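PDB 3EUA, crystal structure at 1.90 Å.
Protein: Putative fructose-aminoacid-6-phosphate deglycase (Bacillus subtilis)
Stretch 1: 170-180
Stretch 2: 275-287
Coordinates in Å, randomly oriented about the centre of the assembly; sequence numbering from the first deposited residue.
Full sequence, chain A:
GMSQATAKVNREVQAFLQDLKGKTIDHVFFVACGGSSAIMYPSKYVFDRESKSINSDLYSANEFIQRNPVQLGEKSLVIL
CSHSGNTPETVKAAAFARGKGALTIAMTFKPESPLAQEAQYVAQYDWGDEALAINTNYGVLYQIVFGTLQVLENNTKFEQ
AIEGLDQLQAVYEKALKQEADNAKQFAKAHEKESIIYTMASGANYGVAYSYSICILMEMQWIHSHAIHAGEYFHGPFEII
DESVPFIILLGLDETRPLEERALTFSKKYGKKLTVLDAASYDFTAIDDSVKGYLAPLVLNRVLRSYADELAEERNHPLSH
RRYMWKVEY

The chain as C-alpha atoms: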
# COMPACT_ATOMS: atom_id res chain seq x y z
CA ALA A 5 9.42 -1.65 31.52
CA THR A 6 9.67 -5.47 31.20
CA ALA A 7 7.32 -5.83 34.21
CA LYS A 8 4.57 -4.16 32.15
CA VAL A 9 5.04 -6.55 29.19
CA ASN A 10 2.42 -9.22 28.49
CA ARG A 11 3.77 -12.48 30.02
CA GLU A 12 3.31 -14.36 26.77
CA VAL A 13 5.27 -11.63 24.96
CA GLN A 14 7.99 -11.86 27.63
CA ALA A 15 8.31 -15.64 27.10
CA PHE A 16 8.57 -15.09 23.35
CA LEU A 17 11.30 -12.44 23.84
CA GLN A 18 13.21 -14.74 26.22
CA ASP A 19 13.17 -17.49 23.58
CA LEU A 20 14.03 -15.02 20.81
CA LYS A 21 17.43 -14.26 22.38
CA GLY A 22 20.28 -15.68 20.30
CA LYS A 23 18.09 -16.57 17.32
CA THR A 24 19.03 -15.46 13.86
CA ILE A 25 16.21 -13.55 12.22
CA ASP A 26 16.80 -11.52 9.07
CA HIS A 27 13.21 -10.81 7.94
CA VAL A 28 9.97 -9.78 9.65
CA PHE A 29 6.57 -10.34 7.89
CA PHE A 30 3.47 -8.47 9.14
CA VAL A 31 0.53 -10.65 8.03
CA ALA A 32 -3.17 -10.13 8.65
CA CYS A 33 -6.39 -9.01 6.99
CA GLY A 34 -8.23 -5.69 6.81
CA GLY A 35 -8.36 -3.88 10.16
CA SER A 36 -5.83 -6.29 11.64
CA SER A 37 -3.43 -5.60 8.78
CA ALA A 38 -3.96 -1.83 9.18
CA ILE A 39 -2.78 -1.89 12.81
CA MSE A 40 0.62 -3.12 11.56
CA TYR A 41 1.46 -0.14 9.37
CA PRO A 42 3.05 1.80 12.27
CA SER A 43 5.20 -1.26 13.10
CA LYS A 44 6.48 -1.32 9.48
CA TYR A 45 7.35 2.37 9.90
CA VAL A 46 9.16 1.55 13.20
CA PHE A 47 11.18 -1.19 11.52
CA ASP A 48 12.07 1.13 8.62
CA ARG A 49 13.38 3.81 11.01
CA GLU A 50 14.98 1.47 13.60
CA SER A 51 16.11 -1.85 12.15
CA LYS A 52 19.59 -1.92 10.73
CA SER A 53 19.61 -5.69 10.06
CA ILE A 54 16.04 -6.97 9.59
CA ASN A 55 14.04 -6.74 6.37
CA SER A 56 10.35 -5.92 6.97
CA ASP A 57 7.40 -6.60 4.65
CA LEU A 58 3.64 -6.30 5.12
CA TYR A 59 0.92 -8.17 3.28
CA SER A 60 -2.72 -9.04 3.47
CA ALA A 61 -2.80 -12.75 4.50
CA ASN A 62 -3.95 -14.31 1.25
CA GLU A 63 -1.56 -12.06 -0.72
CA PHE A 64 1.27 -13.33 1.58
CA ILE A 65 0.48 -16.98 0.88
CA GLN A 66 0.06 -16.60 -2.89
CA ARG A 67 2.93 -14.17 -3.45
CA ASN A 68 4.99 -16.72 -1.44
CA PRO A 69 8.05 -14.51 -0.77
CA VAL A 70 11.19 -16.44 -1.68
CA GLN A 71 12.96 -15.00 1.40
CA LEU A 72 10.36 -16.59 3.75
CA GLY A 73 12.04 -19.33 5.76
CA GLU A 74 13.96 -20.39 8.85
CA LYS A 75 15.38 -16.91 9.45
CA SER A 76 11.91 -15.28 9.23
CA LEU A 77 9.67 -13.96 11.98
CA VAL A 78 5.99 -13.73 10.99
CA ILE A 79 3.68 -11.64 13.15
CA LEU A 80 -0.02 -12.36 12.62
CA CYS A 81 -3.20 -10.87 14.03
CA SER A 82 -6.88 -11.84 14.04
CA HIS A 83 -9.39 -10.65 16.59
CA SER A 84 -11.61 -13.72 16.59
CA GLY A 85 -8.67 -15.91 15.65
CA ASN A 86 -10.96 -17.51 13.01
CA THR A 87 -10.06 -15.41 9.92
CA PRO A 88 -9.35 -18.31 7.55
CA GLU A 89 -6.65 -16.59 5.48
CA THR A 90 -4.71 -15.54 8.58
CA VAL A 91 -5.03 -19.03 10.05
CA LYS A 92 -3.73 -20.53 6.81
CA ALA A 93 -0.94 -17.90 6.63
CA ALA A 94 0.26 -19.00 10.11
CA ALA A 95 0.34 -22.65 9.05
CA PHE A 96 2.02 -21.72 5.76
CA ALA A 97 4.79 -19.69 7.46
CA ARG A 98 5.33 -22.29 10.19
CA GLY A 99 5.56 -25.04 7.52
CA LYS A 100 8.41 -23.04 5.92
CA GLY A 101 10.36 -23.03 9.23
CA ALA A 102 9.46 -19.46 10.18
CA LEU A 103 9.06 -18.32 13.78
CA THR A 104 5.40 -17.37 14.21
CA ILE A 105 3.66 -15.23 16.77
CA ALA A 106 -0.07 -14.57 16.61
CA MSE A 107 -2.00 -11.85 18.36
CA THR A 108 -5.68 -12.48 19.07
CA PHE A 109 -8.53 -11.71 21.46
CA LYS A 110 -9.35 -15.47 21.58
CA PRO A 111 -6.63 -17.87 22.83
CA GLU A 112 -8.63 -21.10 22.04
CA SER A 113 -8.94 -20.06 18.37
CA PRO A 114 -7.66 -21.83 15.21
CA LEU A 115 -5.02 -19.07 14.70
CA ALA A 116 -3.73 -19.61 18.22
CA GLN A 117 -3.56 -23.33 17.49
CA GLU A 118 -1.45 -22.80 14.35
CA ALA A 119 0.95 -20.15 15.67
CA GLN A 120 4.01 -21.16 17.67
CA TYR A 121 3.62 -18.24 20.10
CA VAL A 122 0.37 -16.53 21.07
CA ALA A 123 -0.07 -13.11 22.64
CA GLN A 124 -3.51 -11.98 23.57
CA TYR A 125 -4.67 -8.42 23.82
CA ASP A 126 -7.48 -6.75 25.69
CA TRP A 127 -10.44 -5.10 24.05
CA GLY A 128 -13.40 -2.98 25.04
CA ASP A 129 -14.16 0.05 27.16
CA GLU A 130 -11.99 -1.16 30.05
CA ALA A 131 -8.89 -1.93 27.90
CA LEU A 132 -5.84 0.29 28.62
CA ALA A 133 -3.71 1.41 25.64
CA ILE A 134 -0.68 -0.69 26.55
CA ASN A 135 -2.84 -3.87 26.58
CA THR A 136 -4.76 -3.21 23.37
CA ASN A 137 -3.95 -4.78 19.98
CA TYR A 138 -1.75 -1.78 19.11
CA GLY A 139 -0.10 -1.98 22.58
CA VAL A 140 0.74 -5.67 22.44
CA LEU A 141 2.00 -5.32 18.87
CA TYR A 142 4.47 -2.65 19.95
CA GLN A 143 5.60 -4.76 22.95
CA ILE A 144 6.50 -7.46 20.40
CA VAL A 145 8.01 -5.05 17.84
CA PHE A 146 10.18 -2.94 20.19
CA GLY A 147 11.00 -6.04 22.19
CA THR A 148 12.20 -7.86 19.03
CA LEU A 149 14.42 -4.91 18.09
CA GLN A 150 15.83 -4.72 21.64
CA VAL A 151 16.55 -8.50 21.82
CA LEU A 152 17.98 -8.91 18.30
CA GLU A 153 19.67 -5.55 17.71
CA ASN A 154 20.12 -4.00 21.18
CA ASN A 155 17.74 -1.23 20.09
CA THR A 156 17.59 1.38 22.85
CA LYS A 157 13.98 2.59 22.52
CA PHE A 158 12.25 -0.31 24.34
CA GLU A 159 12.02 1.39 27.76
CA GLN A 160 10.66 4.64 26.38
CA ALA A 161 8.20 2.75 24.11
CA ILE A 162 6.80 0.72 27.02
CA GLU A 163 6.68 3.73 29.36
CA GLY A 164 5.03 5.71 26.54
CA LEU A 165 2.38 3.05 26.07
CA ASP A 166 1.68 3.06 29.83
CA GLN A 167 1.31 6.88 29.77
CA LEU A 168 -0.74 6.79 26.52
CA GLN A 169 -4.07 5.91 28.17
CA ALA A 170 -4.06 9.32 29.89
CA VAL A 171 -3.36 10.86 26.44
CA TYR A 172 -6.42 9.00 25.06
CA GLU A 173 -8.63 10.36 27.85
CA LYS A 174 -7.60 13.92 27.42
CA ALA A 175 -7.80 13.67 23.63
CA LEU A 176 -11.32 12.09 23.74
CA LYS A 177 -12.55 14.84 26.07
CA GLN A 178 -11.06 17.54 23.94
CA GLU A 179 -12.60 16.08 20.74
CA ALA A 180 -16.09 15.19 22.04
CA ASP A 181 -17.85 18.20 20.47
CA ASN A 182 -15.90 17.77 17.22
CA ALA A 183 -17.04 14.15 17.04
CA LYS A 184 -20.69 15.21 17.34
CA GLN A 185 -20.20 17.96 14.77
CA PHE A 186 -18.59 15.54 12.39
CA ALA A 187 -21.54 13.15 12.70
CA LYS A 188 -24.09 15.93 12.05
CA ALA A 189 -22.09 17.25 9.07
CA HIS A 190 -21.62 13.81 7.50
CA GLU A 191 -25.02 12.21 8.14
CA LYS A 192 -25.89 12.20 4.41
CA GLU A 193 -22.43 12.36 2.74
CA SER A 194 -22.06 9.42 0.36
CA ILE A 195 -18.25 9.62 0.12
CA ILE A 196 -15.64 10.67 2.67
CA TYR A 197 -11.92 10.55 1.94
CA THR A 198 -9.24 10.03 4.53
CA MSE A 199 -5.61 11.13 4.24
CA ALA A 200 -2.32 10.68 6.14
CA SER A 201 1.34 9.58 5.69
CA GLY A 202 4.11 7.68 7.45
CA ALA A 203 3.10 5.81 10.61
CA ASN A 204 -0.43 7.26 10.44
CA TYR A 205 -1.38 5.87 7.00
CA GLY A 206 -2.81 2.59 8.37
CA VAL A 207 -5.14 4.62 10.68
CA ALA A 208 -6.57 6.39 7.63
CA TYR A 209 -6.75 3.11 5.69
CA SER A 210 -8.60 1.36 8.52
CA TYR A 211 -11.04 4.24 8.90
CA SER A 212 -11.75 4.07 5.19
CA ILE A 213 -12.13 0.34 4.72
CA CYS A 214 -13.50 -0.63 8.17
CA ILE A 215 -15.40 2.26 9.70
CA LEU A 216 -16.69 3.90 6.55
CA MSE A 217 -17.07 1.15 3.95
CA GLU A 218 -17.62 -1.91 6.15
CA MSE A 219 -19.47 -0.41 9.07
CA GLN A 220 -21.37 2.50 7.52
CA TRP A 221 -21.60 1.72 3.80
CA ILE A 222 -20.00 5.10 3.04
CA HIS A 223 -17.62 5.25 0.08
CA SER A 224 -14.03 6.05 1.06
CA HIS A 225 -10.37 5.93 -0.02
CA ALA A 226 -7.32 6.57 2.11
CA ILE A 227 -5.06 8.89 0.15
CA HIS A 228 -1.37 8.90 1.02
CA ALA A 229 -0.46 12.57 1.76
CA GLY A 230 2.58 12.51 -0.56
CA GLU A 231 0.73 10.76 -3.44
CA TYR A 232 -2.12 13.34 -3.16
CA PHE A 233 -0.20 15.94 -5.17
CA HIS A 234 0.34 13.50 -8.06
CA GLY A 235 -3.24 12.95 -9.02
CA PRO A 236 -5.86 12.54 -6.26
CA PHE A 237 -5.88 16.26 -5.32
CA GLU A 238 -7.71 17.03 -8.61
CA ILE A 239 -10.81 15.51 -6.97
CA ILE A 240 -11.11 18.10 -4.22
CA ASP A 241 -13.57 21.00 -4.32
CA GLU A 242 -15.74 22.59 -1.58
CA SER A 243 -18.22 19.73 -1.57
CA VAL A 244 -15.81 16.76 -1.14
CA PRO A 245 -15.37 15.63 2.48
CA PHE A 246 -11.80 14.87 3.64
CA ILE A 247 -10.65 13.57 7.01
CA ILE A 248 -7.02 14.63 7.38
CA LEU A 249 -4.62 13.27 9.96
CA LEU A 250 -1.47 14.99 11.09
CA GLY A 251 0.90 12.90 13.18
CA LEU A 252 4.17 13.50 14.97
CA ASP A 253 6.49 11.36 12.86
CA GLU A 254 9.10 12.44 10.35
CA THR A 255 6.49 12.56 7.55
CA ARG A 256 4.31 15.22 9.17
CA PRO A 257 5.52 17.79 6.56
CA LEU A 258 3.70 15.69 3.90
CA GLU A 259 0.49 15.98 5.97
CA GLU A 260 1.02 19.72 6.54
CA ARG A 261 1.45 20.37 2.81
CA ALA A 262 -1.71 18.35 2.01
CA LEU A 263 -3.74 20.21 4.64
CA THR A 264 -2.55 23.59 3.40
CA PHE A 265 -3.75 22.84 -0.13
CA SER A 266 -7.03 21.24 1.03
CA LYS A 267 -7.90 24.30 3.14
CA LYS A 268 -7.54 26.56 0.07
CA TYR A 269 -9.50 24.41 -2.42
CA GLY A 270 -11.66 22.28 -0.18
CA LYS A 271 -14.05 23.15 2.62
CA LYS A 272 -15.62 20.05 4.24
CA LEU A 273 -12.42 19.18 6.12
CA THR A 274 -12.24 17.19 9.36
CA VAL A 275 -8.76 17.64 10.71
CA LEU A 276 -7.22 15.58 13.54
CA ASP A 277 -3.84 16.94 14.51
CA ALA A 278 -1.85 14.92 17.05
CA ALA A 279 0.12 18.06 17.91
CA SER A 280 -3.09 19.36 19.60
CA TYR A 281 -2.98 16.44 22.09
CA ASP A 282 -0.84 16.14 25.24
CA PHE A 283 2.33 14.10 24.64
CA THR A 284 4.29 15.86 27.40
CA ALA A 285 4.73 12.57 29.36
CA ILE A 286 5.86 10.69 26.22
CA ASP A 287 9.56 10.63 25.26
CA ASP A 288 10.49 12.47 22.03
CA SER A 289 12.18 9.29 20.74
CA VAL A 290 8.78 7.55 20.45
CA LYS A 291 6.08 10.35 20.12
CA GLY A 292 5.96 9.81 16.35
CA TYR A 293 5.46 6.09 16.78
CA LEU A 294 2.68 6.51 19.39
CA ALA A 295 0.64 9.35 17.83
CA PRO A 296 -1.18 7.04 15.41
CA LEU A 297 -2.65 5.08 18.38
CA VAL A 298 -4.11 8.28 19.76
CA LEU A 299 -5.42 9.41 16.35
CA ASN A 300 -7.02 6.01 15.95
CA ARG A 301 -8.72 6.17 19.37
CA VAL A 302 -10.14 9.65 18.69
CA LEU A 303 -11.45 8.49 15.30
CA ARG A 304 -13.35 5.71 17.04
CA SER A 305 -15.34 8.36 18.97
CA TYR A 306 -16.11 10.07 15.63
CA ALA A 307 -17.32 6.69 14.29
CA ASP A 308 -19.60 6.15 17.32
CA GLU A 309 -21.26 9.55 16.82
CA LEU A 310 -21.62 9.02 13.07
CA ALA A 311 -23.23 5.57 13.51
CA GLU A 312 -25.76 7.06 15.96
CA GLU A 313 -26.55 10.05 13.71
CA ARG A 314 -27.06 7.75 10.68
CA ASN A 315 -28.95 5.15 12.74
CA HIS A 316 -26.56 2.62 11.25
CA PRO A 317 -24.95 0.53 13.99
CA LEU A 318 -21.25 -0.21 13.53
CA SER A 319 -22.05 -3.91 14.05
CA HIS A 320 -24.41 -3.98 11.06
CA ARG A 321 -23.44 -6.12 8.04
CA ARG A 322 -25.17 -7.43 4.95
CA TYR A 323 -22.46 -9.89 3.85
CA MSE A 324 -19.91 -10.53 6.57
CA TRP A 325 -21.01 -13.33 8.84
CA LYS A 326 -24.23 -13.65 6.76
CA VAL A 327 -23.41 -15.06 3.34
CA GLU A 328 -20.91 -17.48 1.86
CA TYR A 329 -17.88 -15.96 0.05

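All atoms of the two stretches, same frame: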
# COMPACT_ATOMS: atom_id res chain seq x y z
N ALA A 170 -3.69 7.99 29.42
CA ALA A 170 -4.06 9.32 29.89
C ALA A 170 -4.17 10.27 28.69
O ALA A 170 -5.03 11.16 28.68
CB ALA A 170 -3.04 9.83 30.90
N VAL A 171 -3.33 10.05 27.68
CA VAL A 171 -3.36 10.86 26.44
C VAL A 171 -4.71 10.64 25.74
O VAL A 171 -5.34 11.60 25.29
CB VAL A 171 -2.19 10.52 25.46
CG1 VAL A 171 -2.19 11.48 24.27
CG2 VAL A 171 -0.80 10.57 26.17
N TYR A 172 -5.12 9.37 25.64
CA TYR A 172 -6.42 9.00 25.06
C TYR A 172 -7.55 9.73 25.75
O TYR A 172 -8.39 10.32 25.11
CB TYR A 172 -6.64 7.52 25.25
CG TYR A 172 -5.95 6.55 24.31
CD1 TYR A 172 -4.89 6.92 23.49
CD2 TYR A 172 -6.33 5.24 24.33
CE1 TYR A 172 -4.27 5.97 22.65
CE2 TYR A 172 -5.75 4.30 23.51
CZ TYR A 172 -4.73 4.65 22.68
OH TYR A 172 -4.18 3.63 21.93
N GLU A 173 -7.54 9.75 27.08
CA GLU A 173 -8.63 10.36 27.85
C GLU A 173 -8.74 11.83 27.61
O GLU A 173 -9.82 12.39 27.45
CB GLU A 173 -8.45 10.17 29.36
CG GLU A 173 -8.36 8.73 29.85
CD GLU A 173 -9.59 7.88 29.60
OE1 GLU A 173 -10.70 8.42 29.42
OE2 GLU A 173 -9.44 6.63 29.61
N LYS A 174 -7.59 12.48 27.63
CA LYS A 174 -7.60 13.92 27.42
C LYS A 174 -8.00 14.24 25.99
O LYS A 174 -8.76 15.17 25.75
CB LYS A 174 -6.25 14.58 27.68
CG LYS A 174 -5.79 14.54 29.08
CD LYS A 174 -4.58 15.40 29.23
CE LYS A 174 -3.93 15.26 30.59
NZ LYS A 174 -3.32 13.91 30.69
N ALA A 175 -7.48 13.47 25.04
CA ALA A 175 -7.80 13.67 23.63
C ALA A 175 -9.29 13.44 23.33
O ALA A 175 -9.91 14.20 22.59
CB ALA A 175 -6.92 12.77 22.75
N LEU A 176 -9.87 12.39 23.91
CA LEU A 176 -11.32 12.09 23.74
C LEU A 176 -12.19 13.23 24.26
O LEU A 176 -13.19 13.59 23.64
CB LEU A 176 -11.69 10.77 24.44
CG LEU A 176 -11.05 9.61 23.71
CD1 LEU A 176 -11.08 8.29 24.53
CD2 LEU A 176 -11.71 9.47 22.33
N LYS A 177 -11.82 13.76 25.43
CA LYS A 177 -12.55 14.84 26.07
C LYS A 177 -12.50 16.08 25.22
O LYS A 177 -13.50 16.75 24.95
CB LYS A 177 -11.90 15.14 27.43
CG LYS A 177 -12.44 16.31 28.24
CD LYS A 177 -11.66 16.37 29.59
CE LYS A 177 -12.01 17.57 30.49
NZ LYS A 177 -11.50 18.91 29.98
N GLN A 178 -11.29 16.38 24.77
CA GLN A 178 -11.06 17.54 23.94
C GLN A 178 -11.76 17.47 22.59
O GLN A 178 -12.15 18.50 22.05
CB GLN A 178 -9.55 17.75 23.78
CG GLN A 178 -9.09 18.58 22.61
CD GLN A 178 -7.58 18.73 22.56
OE1 GLN A 178 -6.92 18.82 23.60
NE2 GLN A 178 -7.04 18.80 21.35
N GLU A 179 -11.95 16.27 22.06
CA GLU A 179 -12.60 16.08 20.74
C GLU A 179 -14.09 15.74 20.73
O GLU A 179 -14.68 15.63 19.64
CB GLU A 179 -11.86 14.95 19.99
CG GLU A 179 -10.41 15.25 19.60
CD GLU A 179 -10.30 16.17 18.39
OE1 GLU A 179 -11.22 16.96 18.14
OE2 GLU A 179 -9.27 16.10 17.67
N ALA A 180 -14.69 15.58 21.91
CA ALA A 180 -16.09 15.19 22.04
C ALA A 180 -17.08 16.03 21.21
O ALA A 180 -17.96 15.49 20.55
CB ALA A 180 -16.46 15.21 23.51
N VAL A 275 -10.18 17.76 10.44
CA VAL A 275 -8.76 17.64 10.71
C VAL A 275 -8.44 17.16 12.13
O VAL A 275 -8.92 17.71 13.10
CB VAL A 275 -8.05 19.03 10.52
CG1 VAL A 275 -6.55 18.91 10.71
CG2 VAL A 275 -8.39 19.63 9.14
N LEU A 276 -7.65 16.10 12.22
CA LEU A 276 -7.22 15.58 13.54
C LEU A 276 -5.73 15.75 13.57
O LEU A 276 -5.01 15.10 12.80
CB LEU A 276 -7.56 14.10 13.74
CG LEU A 276 -9.00 13.76 14.05
CD1 LEU A 276 -9.87 13.95 12.81
CD2 LEU A 276 -9.03 12.32 14.56
N ASP A 277 -5.27 16.66 14.42
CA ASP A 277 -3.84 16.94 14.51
C ASP A 277 -3.32 16.49 15.87
O ASP A 277 -3.71 17.04 16.91
CB ASP A 277 -3.59 18.45 14.30
CG ASP A 277 -2.09 18.84 14.29
OD1 ASP A 277 -1.19 18.02 14.62
OD2 ASP A 277 -1.79 20.00 13.95
N ALA A 278 -2.44 15.49 15.85
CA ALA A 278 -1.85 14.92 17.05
C ALA A 278 -1.08 15.96 17.88
O ALA A 278 -0.90 15.82 19.08
CB ALA A 278 -0.93 13.77 16.68
N ALA A 279 -0.59 16.99 17.21
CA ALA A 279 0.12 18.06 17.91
C ALA A 279 -0.80 18.80 18.89
O ALA A 279 -0.29 19.43 19.83
CB ALA A 279 0.76 19.00 16.92
N SER A 280 -2.12 18.71 18.70
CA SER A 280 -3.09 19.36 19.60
C SER A 280 -3.35 18.53 20.86
O SER A 280 -4.03 19.01 21.75
CB SER A 280 -4.39 19.66 18.86
OG SER A 280 -5.08 18.47 18.50
N TYR A 281 -2.82 17.30 20.93
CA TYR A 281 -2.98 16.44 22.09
C TYR A 281 -1.79 16.60 23.02
O TYR A 281 -0.79 17.22 22.65
CB TYR A 281 -3.21 14.97 21.67
CG TYR A 281 -4.29 14.81 20.62
CD1 TYR A 281 -5.47 15.55 20.67
CD2 TYR A 281 -4.15 13.88 19.60
CE1 TYR A 281 -6.47 15.40 19.70
CE2 TYR A 281 -5.17 13.71 18.62
CZ TYR A 281 -6.30 14.48 18.68
OH TYR A 281 -7.28 14.32 17.73
N ASP A 282 -1.89 16.02 24.22
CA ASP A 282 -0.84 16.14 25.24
C ASP A 282 0.12 14.96 25.27
O ASP A 282 -0.19 13.94 25.87
CB ASP A 282 -1.53 16.32 26.59
CG ASP A 282 -0.56 16.50 27.74
OD1 ASP A 282 0.67 16.47 27.50
OD2 ASP A 282 -1.04 16.67 28.89
N PHE A 283 1.29 15.12 24.66
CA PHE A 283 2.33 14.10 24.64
C PHE A 283 3.49 14.49 25.54
O PHE A 283 4.59 13.99 25.38
CB PHE A 283 2.83 13.89 23.20
CG PHE A 283 1.85 13.13 22.31
CD1 PHE A 283 0.81 13.79 21.67
CD2 PHE A 283 2.00 11.78 22.09
CE1 PHE A 283 -0.08 13.09 20.87
CE2 PHE A 283 1.12 11.08 21.30
CZ PHE A 283 0.08 11.73 20.69
N THR A 284 3.24 15.37 26.51
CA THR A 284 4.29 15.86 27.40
C THR A 284 4.93 14.77 28.29
O THR A 284 6.08 14.94 28.71
CB THR A 284 3.74 17.06 28.28
OG1 THR A 284 2.71 16.62 29.17
CG2 THR A 284 3.17 18.19 27.41
N ALA A 285 4.21 13.68 28.56
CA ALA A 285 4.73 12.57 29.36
C ALA A 285 5.32 11.46 28.47
O ALA A 285 5.73 10.41 28.97
CB ALA A 285 3.64 12.02 30.27
N ILE A 286 5.33 11.67 27.16
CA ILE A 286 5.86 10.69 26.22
C ILE A 286 7.23 11.18 25.76
O ILE A 286 7.37 12.36 25.44
CB ILE A 286 4.94 10.52 25.00
CG1 ILE A 286 3.47 10.30 25.42
CG2 ILE A 286 5.47 9.38 24.11
CD1 ILE A 286 3.25 9.04 26.19
N ASP A 287 8.22 10.28 25.71
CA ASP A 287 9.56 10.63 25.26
C ASP A 287 9.57 11.00 23.77
O ASP A 287 8.89 10.38 22.95
CB ASP A 287 10.51 9.45 25.51
CG ASP A 287 11.98 9.85 25.43
OD1 ASP A 287 12.49 10.40 26.41
OD2 ASP A 287 12.66 9.53 24.43
O HOH W 1 -4.41 14.06 24.90
O HOH W 2 -8.22 18.43 19.07

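The apolar centre of this contact is built around Val 171, Ala 175 and Tyr 281. Ala 175 points toward the second stretch and sits over one face of the Tyr 281 ring. Ala 175 CB lies 4.0 Å from the centroid of the Tyr 281 ring, nearly on the ring normal, which is a CH-pi contact. The backbones come close here: Ala 175 CA and Tyr 281 CA are 5.8 Å apart.

One turn earlier, Val 171 meets several apolar groups and one backbone oxygen. Val 171 CG1 lies over a face of the Phe 283 ring, 4.2 Å from Phe 283 CZ, and 4.5 Å from Tyr 281 CB. Val 171 CG2 reaches Ile 286 CD1 at 4.3 Å and also packs 3.4 Å from Asp 282 O. The CB of Phe 283 points away from the helix, but its ring comes back nearer to it.

The backbones have different forms. Residues 170-180 are part of a longer helix. The second stretch leaves a strand at Asp 277, passes through a 3-10 segment at 278-280, and continues as loop. A type I turn from Phe 283 to Ile 286 is closed by Ile 286 N to Phe 283 O at 3.0 Å. No direct backbone hydrogen bond joins the stretches, but water 1 links them. Water 1 donates to Val 171 O at 2.7 Å and accepts from Asp 282 N at 3.3 Å.

The Tyr 281 ring carries the contact from apolar to polar. Its face takes the methyl of Ala 175, while Glu 179 OE2 and Gln 178 NE2 lie at its edge. Tyr 281 OH donates to Glu 179 OE2 at 2.7 Å, a short bond to a buried carboxylate.

Gln 178 binds the 3-10 segment. Gln 178 NE2 donates to Ser 280 O at 3.0 Å with a favourable angle. Water 2 adds a second link: it accepts from Gln 178 NE2 at 2.6 Å and donates to Ser 280 OG at 3.2 Å. Ser 280 OG itself donates to Asp 277 O at 2.5 Å, tying the segment back to the end of the strand.

At the exposed edge, Lys 174 lies beside Asp 282, with Lys 174 CE 3.6 Å from Asp 282 OD2. Lys 174 NZ is 4.0 Å from Asp 282 OD2, beyond a salt bridge, so the opposite charges are near but not paired. The other carboxylate oxygen serves its own loop. Asp 282 OD1 accepts from Thr 284 N at 3.0 Å and from Thr 284 OG1 at 2.6 Å.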